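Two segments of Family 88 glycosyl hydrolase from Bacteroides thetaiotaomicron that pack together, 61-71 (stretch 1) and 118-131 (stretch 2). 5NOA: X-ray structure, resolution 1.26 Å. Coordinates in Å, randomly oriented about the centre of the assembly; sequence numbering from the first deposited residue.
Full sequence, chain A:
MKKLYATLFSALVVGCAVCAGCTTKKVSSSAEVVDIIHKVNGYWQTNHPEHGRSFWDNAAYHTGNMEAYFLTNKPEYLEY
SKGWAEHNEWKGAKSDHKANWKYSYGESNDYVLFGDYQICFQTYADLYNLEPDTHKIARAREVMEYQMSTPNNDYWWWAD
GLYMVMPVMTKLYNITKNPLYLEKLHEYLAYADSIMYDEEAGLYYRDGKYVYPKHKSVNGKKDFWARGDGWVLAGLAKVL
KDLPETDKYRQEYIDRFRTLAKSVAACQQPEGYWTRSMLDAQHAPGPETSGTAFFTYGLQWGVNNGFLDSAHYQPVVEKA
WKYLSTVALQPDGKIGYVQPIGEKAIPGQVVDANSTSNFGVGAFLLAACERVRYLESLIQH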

# COMPACT_ATOMS: atom_id res chain seq x y z
N TYR A 61 -4.23 -7.47 -0.91
CA TYR A 61 -5.55 -7.56 -1.51
C TYR A 61 -6.61 -7.21 -0.47
O TYR A 61 -7.52 -6.42 -0.75
N HIS A 62 -6.52 -7.80 0.72
CA HIS A 62 -7.55 -7.58 1.73
C HIS A 62 -7.65 -6.14 2.17
O HIS A 62 -8.74 -5.68 2.49
N THR A 63 -6.53 -5.39 2.15
CA THR A 63 -6.63 -3.98 2.45
C THR A 63 -7.52 -3.27 1.42
O THR A 63 -8.27 -2.34 1.77
N GLY A 64 -7.44 -3.68 0.16
CA GLY A 64 -8.29 -3.15 -0.86
C GLY A 64 -9.73 -3.60 -0.76
O GLY A 64 -10.67 -2.83 -1.01
N ASN A 65 -9.94 -4.88 -0.45
CA ASN A 65 -11.30 -5.38 -0.24
C ASN A 65 -12.00 -4.64 0.90
O ASN A 65 -13.17 -4.28 0.78
N MET A 66 -11.27 -4.42 2.00
CA MET A 66 -11.82 -3.68 3.10
C MET A 66 -12.19 -2.27 2.69
O MET A 66 -13.27 -1.78 3.06
N GLU A 67 -11.34 -1.62 1.89
CA GLU A 67 -11.68 -0.30 1.37
C GLU A 67 -12.99 -0.34 0.58
O GLU A 67 -13.84 0.55 0.74
N ALA A 68 -13.11 -1.33 -0.30
CA ALA A 68 -14.33 -1.46 -1.10
C ALA A 68 -15.57 -1.70 -0.21
O ALA A 68 -16.63 -1.18 -0.50
N TYR A 69 -15.41 -2.46 0.87
CA TYR A 69 -16.50 -2.67 1.81
C TYR A 69 -16.87 -1.37 2.50
O TYR A 69 -18.04 -1.04 2.64
N PHE A 70 -15.87 -0.62 2.96
CA PHE A 70 -16.16 0.67 3.61
C PHE A 70 -16.90 1.61 2.66
O PHE A 70 -17.77 2.38 3.09
N LEU A 71 -16.55 1.59 1.38
CA LEU A 71 -17.20 2.47 0.39
C LEU A 71 -18.61 2.03 0.06
O LEU A 71 -19.50 2.87 -0.01
N GLN A 118 2.83 -8.96 8.97
CA GLN A 118 2.09 -8.09 9.87
C GLN A 118 1.01 -7.26 9.19
O GLN A 118 0.13 -6.74 9.85
N ILE A 119 1.08 -7.13 7.86
CA ILE A 119 0.03 -6.39 7.18
C ILE A 119 -1.32 -7.02 7.38
O ILE A 119 -2.34 -6.30 7.41
N CYS A 120 -1.40 -8.34 7.56
CA CYS A 120 -2.69 -8.96 7.89
C CYS A 120 -3.37 -8.30 9.11
O CYS A 120 -4.59 -8.26 9.17
N PHE A 121 -2.58 -7.81 10.06
CA PHE A 121 -3.13 -7.16 11.23
C PHE A 121 -3.97 -5.95 10.88
O PHE A 121 -4.86 -5.59 11.67
N GLN A 122 -3.69 -5.29 9.74
CA GLN A 122 -4.54 -4.17 9.33
C GLN A 122 -5.99 -4.61 9.15
O GLN A 122 -6.94 -3.93 9.57
N THR A 123 -6.15 -5.74 8.47
CA THR A 123 -7.49 -6.29 8.23
C THR A 123 -8.10 -6.83 9.51
O THR A 123 -9.29 -6.62 9.77
N TYR A 124 -7.29 -7.48 10.34
CA TYR A 124 -7.84 -7.98 11.59
C TYR A 124 -8.37 -6.83 12.45
O TYR A 124 -9.44 -6.96 13.05
N ALA A 125 -7.63 -5.72 12.49
CA ALA A 125 -8.05 -4.53 13.23
C ALA A 125 -9.32 -3.94 12.64
O ALA A 125 -10.22 -3.52 13.37
N ASP A 126 -9.40 -3.87 11.30
CA ASP A 126 -10.62 -3.33 10.66
C ASP A 126 -11.84 -4.18 11.02
O ASP A 126 -12.91 -3.67 11.30
N LEU A 127 -11.66 -5.48 10.96
CA LEU A 127 -12.75 -6.41 11.30
C LEU A 127 -13.13 -6.27 12.78
O LEU A 127 -14.32 -6.29 13.11
N TYR A 128 -12.14 -6.13 13.66
CA TYR A 128 -12.40 -5.85 15.07
C TYR A 128 -13.22 -4.58 15.25
O TYR A 128 -14.18 -4.56 16.01
N ASN A 129 -12.86 -3.51 14.55
CA ASN A 129 -13.57 -2.25 14.74
C ASN A 129 -15.04 -2.39 14.39
O ASN A 129 -15.88 -1.82 15.06
N LEU A 130 -15.35 -3.20 13.39
CA LEU A 130 -16.75 -3.46 13.01
C LEU A 130 -17.49 -4.33 14.02
O LEU A 130 -18.67 -4.16 14.22
N GLU A 131 -16.78 -5.32 14.58
CA GLU A 131 -17.40 -6.26 15.53
C GLU A 131 -16.35 -6.63 16.59
O GLU A 131 -15.63 -7.60 16.43

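The two helices, 61-71 and 120-130, run in the same general direction, their axes 27° apart and 9.1 Å distant at closest approach. The tightest backbone point is T63 against T123, whose CA atoms lie 6.3 Å apart, and two small beta-branched residues meet there. No hydrogen bond crosses between the stretches, so the 433 Å² they bury together rests on side-chain fit.

M66 organises the contact. Its CA-to-CB bond points toward the second helix, and its chi angles of -70°, -52° and -62° (m, m, m) curl the chain into a hole formed by T123, D126, L127 and L130. The hole closes round the whole side chain: CB of M66 is 3.8 Å from OD2 of D126, CG is 4.0 Å from CG2 of T123, and the terminal CE is 3.9 Å from CD2 of L127 and 4.1 Å from CD1 of L130. Both leucines adopt the m, t rotamer (chi1 near -66°, chi2 170°). The CA-to-CB bond of L127 points sideways, but the end of its side chain comes nearer; that of L130 already points toward the first helix.

At the close point T123 is m (-65°). This rotamer places OG1 3.6 Å from CB of H62 and 4.0 Å from N of T63, while CG2 faces M66. H62 starts toward the second helix, but at chi1 -78° (m) its end leads away, and ND1 is hydrogen-bonded elsewhere in the structure. T63 is p (71°): its CG2 lies 4.1 Å from CD1 of the extended t, t side chain of I119 and 3.7 Å from OE1 of Q122, whereas its OG1 bonds to a residue flanking one of the stretches. Q122 is m, t, with NE2 satisfied elsewhere.

Toward the C-terminal end, two rings close the packing. Y69 is t (179°), and its CE2 approaches CD1 of L130 at 3.9 Å, the methyl lying oblique to the ring. F70 leaves its helix sideways, yet chi1 of -63° (m) brings the ring nearer the second helix. It presents its edge: CZ is 3.8 Å from CG of D126, and CE1 is 4.5 Å from CD1 of L130, both partners near the ring plane. D126, m at -75°, touches both M66 and F70 with its carboxylate, while OD1 is hydrogen-bonded elsewhere. CD1 of L130 is thus the methyl shared by M66, Y69 and F70.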

# COMPACT_ATOMS: atom_id res chain seq x y z
CB TYR A 61 -5.83 -8.96 -2.12
CG TYR A 61 -7.29 -9.09 -2.39
CD1 TYR A 61 -7.90 -8.44 -3.46
CD2 TYR A 61 -8.13 -9.72 -1.48
CE1 TYR A 61 -9.29 -8.44 -3.62
CE2 TYR A 61 -9.49 -9.73 -1.64
CZ TYR A 61 -10.07 -9.08 -2.70
OH TYR A 61 -11.46 -9.08 -2.80
CB HIS A 62 -7.41 -8.57 2.89
CG HIS A 62 -7.94 -9.92 2.53
ND1 HIS A 62 -9.29 -10.19 2.56
CD2 HIS A 62 -7.31 -11.00 1.99
CE1 HIS A 62 -9.46 -11.40 2.05
NE2 HIS A 62 -8.29 -11.92 1.71
CB THR A 63 -5.29 -3.26 2.66
OG1 THR A 63 -4.57 -3.13 1.42
CG2 THR A 63 -4.46 -3.91 3.67
CB ASN A 65 -11.26 -6.88 0.03
CG ASN A 65 -12.65 -7.46 0.17
OD1 ASN A 65 -13.49 -7.28 -0.72
ND2 ASN A 65 -12.92 -8.15 1.28
CB MET A 66 -10.93 -3.70 4.32
CG MET A 66 -10.86 -5.07 5.00
SD MET A 66 -12.43 -5.88 5.42
CE MET A 66 -13.15 -4.72 6.57
CB GLU A 67 -10.54 0.23 0.51
CG GLU A 67 -10.60 1.71 0.23
CD GLU A 67 -10.11 2.57 1.37
OE1 GLU A 67 -10.36 3.77 1.30
OE2 GLU A 67 -9.45 2.06 2.30
CB ALA A 68 -14.16 -2.59 -2.11
CB TYR A 69 -16.16 -3.76 2.84
CG TYR A 69 -17.29 -3.94 3.81
CD1 TYR A 69 -18.50 -4.45 3.36
CD2 TYR A 69 -17.20 -3.50 5.12
CE1 TYR A 69 -19.56 -4.58 4.22
CE2 TYR A 69 -18.29 -3.63 5.99
CZ TYR A 69 -19.46 -4.16 5.52
OH TYR A 69 -20.53 -4.28 6.37
CB PHE A 70 -14.88 1.36 4.07
CG PHE A 70 -14.11 0.62 5.10
CD1 PHE A 70 -14.68 -0.32 5.93
CD2 PHE A 70 -12.75 0.86 5.22
CE1 PHE A 70 -13.93 -0.98 6.88
CE2 PHE A 70 -12.00 0.21 6.17
CZ PHE A 70 -12.60 -0.71 7.01
CB LEU A 71 -16.37 2.52 -0.89
CG LEU A 71 -16.86 3.51 -1.93
CD1 LEU A 71 -16.37 4.90 -1.58
CD2 LEU A 71 -16.34 3.14 -3.32
CB GLN A 118 3.07 -7.20 10.61
CG GLN A 118 4.09 -7.98 11.44
CD GLN A 118 5.12 -7.10 12.08
OE1 GLN A 118 5.37 -5.99 11.62
NE2 GLN A 118 5.77 -7.60 13.15
CB ILE A 119 0.37 -6.15 5.69
CG1 ILE A 119 -0.87 -5.65 4.90
CG2 ILE A 119 0.97 -7.37 5.02
CD1 ILE A 119 -0.58 -5.15 3.49
CB CYS A 120 -2.49 -10.46 8.11
SG CYS A 120 -1.40 -10.93 9.45
CB PHE A 121 -2.02 -6.75 12.21
CG PHE A 121 -1.08 -7.85 12.69
CD1 PHE A 121 -1.44 -9.18 12.67
CD2 PHE A 121 0.16 -7.50 13.26
CE1 PHE A 121 -0.57 -10.16 13.17
CE2 PHE A 121 1.00 -8.45 13.76
CZ PHE A 121 0.65 -9.78 13.72
CB GLN A 122 -4.06 -3.54 8.04
CG GLN A 122 -2.66 -2.96 8.12
CD GLN A 122 -2.25 -2.21 6.87
OE1 GLN A 122 -3.10 -1.56 6.23
NE2 GLN A 122 -0.97 -2.25 6.52
CB THR A 123 -7.44 -7.31 7.09
OG1 THR A 123 -7.10 -6.61 5.87
CG2 THR A 123 -8.77 -7.97 6.88
CB TYR A 124 -6.83 -8.80 12.35
CG TYR A 124 -6.24 -9.98 11.61
CD1 TYR A 124 -6.85 -10.54 10.49
CD2 TYR A 124 -5.04 -10.51 12.01
CE1 TYR A 124 -6.26 -11.59 9.81
CE2 TYR A 124 -4.45 -11.57 11.35
CZ TYR A 124 -5.07 -12.13 10.25
OH TYR A 124 -4.54 -13.17 9.53
CB ALA A 125 -6.95 -3.51 13.26
CB ASP A 126 -10.46 -3.31 9.12
CG ASP A 126 -9.56 -2.22 8.61
OD1 ASP A 126 -9.25 -1.28 9.36
OD2 ASP A 126 -9.16 -2.33 7.42
CB LEU A 127 -12.36 -7.85 10.97
CG LEU A 127 -12.20 -8.11 9.47
CD1 LEU A 127 -11.58 -9.47 9.19
CD2 LEU A 127 -13.54 -7.98 8.76
CB TYR A 128 -11.05 -5.73 15.83
CG TYR A 128 -11.20 -5.30 17.26
CD1 TYR A 128 -11.29 -3.96 17.59
CD2 TYR A 128 -11.25 -6.22 18.27
CE1 TYR A 128 -11.47 -3.55 18.89
CE2 TYR A 128 -11.41 -5.82 19.59
CZ TYR A 128 -11.51 -4.48 19.90
OH TYR A 128 -11.68 -4.10 21.18
CB ASN A 129 -12.92 -1.14 13.95
CG ASN A 129 -11.68 -0.62 14.62
OD1 ASN A 129 -11.56 -0.66 15.85
ND2 ASN A 129 -10.72 -0.20 13.82
CB LEU A 130 -16.79 -4.12 11.63
CG LEU A 130 -16.34 -3.24 10.46
CD1 LEU A 130 -16.18 -4.07 9.19
CD2 LEU A 130 -17.33 -2.12 10.19
CB GLU A 131 -17.84 -7.49 14.76
CG GLU A 131 -18.94 -7.20 13.74
CD GLU A 131 -19.18 -8.34 12.79
OE1 GLU A 131 -19.81 -9.32 13.24
OE2 GLU A 131 -18.76 -8.23 11.61